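Side-chain contacts in 2,3-dihydroxybenzoate-AMP ligase (Mycobacterium smegmatis, PDB 5KEI), which is a member of the ANL clan of AMP-binding enzymes, with a large N-terminal part and a smaller C-terminal domain: residues P127-R130 with H136-E139; L175-A180 with L184-V189. All coordinates share one frame; numbering follows the deposited sequence.

How the interactions relate
Both contacts belong to the large AMP-binding part. Interaction 2 lies in the seven-stranded mixed sheet, and interaction 1 packs against strands of it. Their centres are about 20 Å apart and they do not touch. Interaction 1 is a single pair of rings that ties the loop after strand 121-124 to helix 131-141. One ring is buried and the other partly exposed. Interaction 2 is at the sheet edge, its centre about 27 Å from the centre of the chain, against about 14 Å for interaction 1. It is larger and joins two parallel strands and the helix that continues from the outer one. No hydrogen bond crosses interaction 1, whereas interaction 2 combines backbone hydrogen bonds with apolar packing.

Interaction 1. Residues P127-R130 with H136-E139; sequences PGHR and HFAE
H129 and F137 form a T-shaped (edge-to-face) aromatic pair between the loop after strand 121-124 and the helix that follows it, 131-141. The edge of the F137 ring points at the face of the H129 imidazole. The ring centroids are 5.0 Å apart and the planes stand at 77°. The touching corner is F137 CE2, which sits over one imidazole face and is offset toward its rim, on the ND1-CE1 side. F137 CE2 is 3.5 Å from H129 ND1 and 3.5 Å from H129 CE1. F137 CZ follows more loosely, 3.9 Å from H129 CE1. The contact is therefore made by ring carbons of F137 against the flat side of the histidine, and no hydrogen bond crosses it. Both rings leave the backbone in the same way, with CG anti to the carbonyl carbon (chi1 -71° in H129 and -65° in F137). This directs each ring toward the other segment, where the two side chains meet at about a right angle.

The loop is also braced from its other side. R130 curls back, and its NH1 donates to P127 O at 2.8 Å and to H129 O at 3.2 Å. Both acceptors lie in the guanidinium plane, which helps fix how that group is turned. H129 O also accepts a bond from Q101 NE2, so two donors grip this carbonyl. R130 is the N-cap residue of the helix, and its backbone N-H is taken by E133 OE1.

V212, on strand 207-212, touches both rings. F137 also packs on L99 of strand 97-101 and on P220, in the loop between strands 207-212 and 222-226. The pair thus lies where helix 131-141 covers these two sheet strands.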
loop_
_atom_site.group_PDB
_atom_site.type_symbol
_atom_site.label_atom_id
_atom_site.label_comp_id
_atom_site.label_asym_id
_atom_site.label_seq_id
_atom_site.Cartn_x
_atom_site.Cartn_y
_atom_site.Cartn_z
ATOM N N PRO A 127 11.397 -3.689 -1.190
ATOM C CA PRO A 127 12.729 -4.170 -1.606
ATOM C C PRO A 127 12.742 -4.908 -2.953
ATOM O O PRO A 127 13.803 -5.017 -3.564
ATOM C CB PRO A 127 13.135 -5.116 -0.465
ATOM C CG PRO A 127 11.844 -5.518 0.179
ATOM C CD PRO A 127 10.956 -4.308 0.070
ATOM N N GLY A 128 11.585 -5.385 -3.404
ATOM C CA GLY A 128 11.484 -6.115 -4.647
ATOM C C GLY A 128 11.301 -5.236 -5.866
ATOM O O GLY A 128 11.209 -5.737 -6.993
ATOM N N HIS A 129 11.240 -3.927 -5.642
ATOM C CA HIS A 129 11.175 -2.954 -6.731
ATOM C C HIS A 129 12.543 -2.782 -7.378
ATOM O O HIS A 129 13.550 -2.669 -6.672
ATOM C CB HIS A 129 10.677 -1.592 -6.226
ATOM C CG HIS A 129 9.225 -1.571 -5.853
ATOM N ND1 HIS A 129 8.733 -0.783 -4.830
ATOM C CD2 HIS A 129 8.158 -2.230 -6.367
ATOM C CE1 HIS A 129 7.428 -0.964 -4.732
ATOM N NE2 HIS A 129 7.053 -1.839 -5.650
ATOM N N ARG A 130 12.574 -2.751 -8.713
ATOM C CA ARG A 130 13.816 -2.524 -9.460
ATOM C C ARG A 130 13.732 -1.233 -10.280
ATOM O O ARG A 130 12.845 -0.406 -10.060
ATOM C CB ARG A 130 14.143 -3.716 -10.375
ATOM C CG ARG A 130 14.505 -4.991 -9.612
ATOM C CD ARG A 130 15.687 -4.769 -8.710
ATOM N NE ARG A 130 16.089 -5.998 -8.038
ATOM C CZ ARG A 130 15.749 -6.318 -6.788
ATOM N NH1 ARG A 130 14.994 -5.488 -6.070
ATOM N NH2 ARG A 130 16.159 -7.475 -6.257
ATOM N N HIS A 136 9.474 4.789 -12.819
ATOM C CA HIS A 136 8.080 5.203 -12.903
ATOM C C HIS A 136 7.632 5.945 -11.634
ATOM O O HIS A 136 6.923 6.945 -11.731
ATOM C CB HIS A 136 7.196 3.984 -13.169
ATOM C CG HIS A 136 5.729 4.283 -13.158
ATOM N ND1 HIS A 136 5.099 4.953 -14.189
ATOM C CD2 HIS A 136 4.770 3.982 -12.260
ATOM C CE1 HIS A 136 3.814 5.062 -13.912
ATOM N NE2 HIS A 136 3.581 4.481 -12.749
ATOM N N PHE A 137 8.049 5.473 -10.454
ATOM C CA PHE A 137 7.751 6.194 -9.198
ATOM C C PHE A 137 8.333 7.623 -9.200
ATOM O O PHE A 137 7.633 8.574 -8.861
ATOM C CB PHE A 137 8.260 5.423 -7.967
ATOM C CG PHE A 137 7.560 4.104 -7.741
ATOM C CD1 PHE A 137 6.298 3.877 -8.260
ATOM C CD2 PHE A 137 8.170 3.091 -7.024
ATOM C CE1 PHE A 137 5.655 2.656 -8.072
ATOM C CE2 PHE A 137 7.540 1.873 -6.829
ATOM C CZ PHE A 137 6.277 1.657 -7.360
ATOM N N ALA A 138 9.596 7.769 -9.601
ATOM C CA ALA A 138 10.241 9.088 -9.707
ATOM C C ALA A 138 9.452 10.041 -10.596
ATOM O O ALA A 138 9.225 11.200 -10.235
ATOM C CB ALA A 138 11.668 8.949 -10.242
ATOM N N GLU A 139 9.051 9.537 -11.762
ATOM C CA GLU A 139 8.215 10.280 -12.697
ATOM C C GLU A 139 6.863 10.682 -12.109
ATOM O O GLU A 139 6.429 11.820 -12.278
ATOM C CB GLU A 139 7.995 9.457 -13.970
ATOM C CG GLU A 139 8.034 10.269 -15.253
ATOM C CD GLU A 139 8.643 9.495 -16.420
ATOM O OE1 GLU A 139 8.435 8.259 -16.517
ATOM O OE2 GLU A 139 9.343 10.132 -17.241
#

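Interaction 2. Residues L175-A180 with L184-V189; sequences LVDGDA and LSWAEV
Strands 173-177 and 184-185 pair in parallel, and V176 carries both hydrogen bonds between segments 175-180 and 184-189. V176 N donates to L184 O at 2.9 Å in a nearly straight bond. V176 O accepts from W186 N, also at 2.9 Å. Both are thus satisfied across the contact, by L184 of the edge strand and by W186 at the start of the helix. L175 and D177 bond instead to the strand on the other side, through L146 and V148, and L184 is also bonded to V174.

S185 is the N-cap residue of helix 186-190, and its carbonyl takes the N-H of V189. W186 has its indole CG anti to its own N (chi1 169°), which turns the ring beside L175 and D177. NE1 is held by E107 OE2. The D177 carboxylate comes obliquely to the ring, the two planes 79° apart, and D177 OD1 lies 3.7 Å from W186 CD1 without a hydrogen bond. Further round the indole, L175 CD2 meets W186 CE3 at 3.7 Å. The same methyl touches V189 CG1 at 4.1 Å, so L175 fills the angle between strand and helix. A180 CB rests against L184 O.

This parallel pairing forms the outer edge of a seven-stranded mixed sheet of the large AMP-binding part. A short loop joins the strands in place of a helical crossover, and the outer strand runs directly into helix 186-190.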
loop_
_atom_site.group_PDB
_atom_site.type_symbol
_atom_site.label_atom_id
_atom_site.label_comp_id
_atom_site.label_asym_id
_atom_site.label_seq_id
_atom_site.Cartn_x
_atom_site.Cartn_y
_atom_site.Cartn_z
ATOM N N LEU A 175 21.132 9.541 -1.413
ATOM C CA LEU A 175 21.689 9.314 -0.079
ATOM C C LEU A 175 21.802 7.826 0.197
ATOM O O LEU A 175 20.804 7.104 0.206
ATOM C CB LEU A 175 20.836 9.981 0.996
ATOM C CG LEU A 175 20.823 11.513 1.053
ATOM C CD1 LEU A 175 19.895 12.074 -0.007
ATOM C CD2 LEU A 175 20.404 11.995 2.434
ATOM N N VAL A 176 23.027 7.368 0.410
ATOM C CA VAL A 176 23.297 5.956 0.568
ATOM C C VAL A 176 23.685 5.625 2.011
ATOM O O VAL A 176 24.667 6.154 2.540
ATOM C CB VAL A 176 24.423 5.495 -0.390
ATOM C CG1 VAL A 176 24.660 3.989 -0.261
ATOM C CG2 VAL A 176 24.080 5.877 -1.818
ATOM N N ASP A 177 22.894 4.763 2.641
ATOM C CA ASP A 177 23.251 4.187 3.930
ATOM C C ASP A 177 24.279 3.081 3.677
ATOM O O ASP A 177 23.914 1.941 3.377
ATOM C CB ASP A 177 22.001 3.650 4.646
ATOM C CG ASP A 177 22.282 3.177 6.068
ATOM O OD1 ASP A 177 23.031 3.859 6.793
ATOM O OD2 ASP A 177 21.740 2.120 6.469
ATOM N N GLY A 178 25.560 3.433 3.776
ATOM C CA GLY A 178 26.653 2.542 3.417
ATOM C C GLY A 178 27.684 3.200 2.500
ATOM O O GLY A 178 27.913 4.407 2.589
ATOM N N ASP A 179 28.313 2.405 1.633
ATOM C CA ASP A 179 29.348 2.904 0.728
ATOM C C ASP A 179 28.727 3.783 -0.341
ATOM O O ASP A 179 28.181 3.269 -1.321
ATOM C CB ASP A 179 30.113 1.756 0.055
ATOM C CG ASP A 179 30.815 0.848 1.051
ATOM O OD1 ASP A 179 31.174 1.340 2.142
ATOM O OD2 ASP A 179 31.022 -0.352 0.733
ATOM N N ALA A 180 28.836 5.099 -0.161
ATOM C CA ALA A 180 28.151 6.058 -1.027
ATOM C C ALA A 180 28.707 6.130 -2.453
ATOM O O ALA A 180 27.974 6.501 -3.374
ATOM C CB ALA A 180 28.185 7.436 -0.400
ATOM N N LEU A 184 25.989 10.868 -1.901
ATOM C CA LEU A 184 26.006 11.332 -0.514
ATOM C C LEU A 184 25.937 10.172 0.477
ATOM O O LEU A 184 25.315 9.150 0.195
ATOM C CB LEU A 184 24.834 12.279 -0.265
ATOM C CG LEU A 184 24.878 13.672 -0.887
ATOM C CD1 LEU A 184 23.465 14.157 -1.213
ATOM C CD2 LEU A 184 25.568 14.629 0.060
ATOM N N SER A 185 26.575 10.334 1.635
ATOM C CA SER A 185 26.505 9.334 2.700
ATOM C C SER A 185 25.355 9.663 3.631
ATOM O O SER A 185 25.293 10.777 4.152
ATOM C CB SER A 185 27.805 9.273 3.499
ATOM O OG SER A 185 27.758 8.258 4.492
ATOM N N TRP A 186 24.452 8.702 3.840
ATOM C CA TRP A 186 23.305 8.922 4.713
ATOM C C TRP A 186 23.777 9.243 6.129
ATOM O O TRP A 186 23.230 10.124 6.788
ATOM C CB TRP A 186 22.378 7.705 4.719
ATOM C CG TRP A 186 21.321 7.766 5.791
ATOM C CD1 TRP A 186 21.352 7.154 7.014
ATOM C CD2 TRP A 186 20.079 8.488 5.737
ATOM N NE1 TRP A 186 20.206 7.445 7.718
ATOM C CE2 TRP A 186 19.410 8.260 6.955
ATOM C CE3 TRP A 186 19.474 9.304 4.779
ATOM C CZ2 TRP A 186 18.172 8.815 7.234
ATOM C CZ3 TRP A 186 18.252 9.851 5.057
ATOM C CH2 TRP A 186 17.607 9.607 6.274
ATOM N N ALA A 187 24.814 8.536 6.571
ATOM C CA ALA A 187 25.404 8.755 7.885
ATOM C C ALA A 187 25.937 10.172 8.007
ATOM O O ALA A 187 25.653 10.861 8.985
ATOM C CB ALA A 187 26.521 7.744 8.148
ATOM N N GLU A 188 26.704 10.603 7.008
ATOM C CA GLU A 188 27.272 11.947 7.008
ATOM C C GLU A 188 26.171 12.988 7.099
ATOM O O GLU A 188 26.210 13.864 7.955
ATOM C CB GLU A 188 28.115 12.197 5.752
ATOM C CG GLU A 188 29.546 11.682 5.816
ATOM C CD GLU A 188 30.334 11.996 4.542
ATOM O OE1 GLU A 188 29.917 12.906 3.785
ATOM O OE2 GLU A 188 31.366 11.326 4.299
ATOM N N VAL A 189 25.182 12.875 6.217
ATOM C CA VAL A 189 24.173 13.917 6.091
ATOM C C VAL A 189 23.269 14.010 7.330
ATOM O O VAL A 189 22.923 15.107 7.764
ATOM C CB VAL A 189 23.302 13.703 4.834
ATOM C CG1 VAL A 189 22.281 14.824 4.693
ATOM C CG2 VAL A 189 24.176 13.625 3.593
#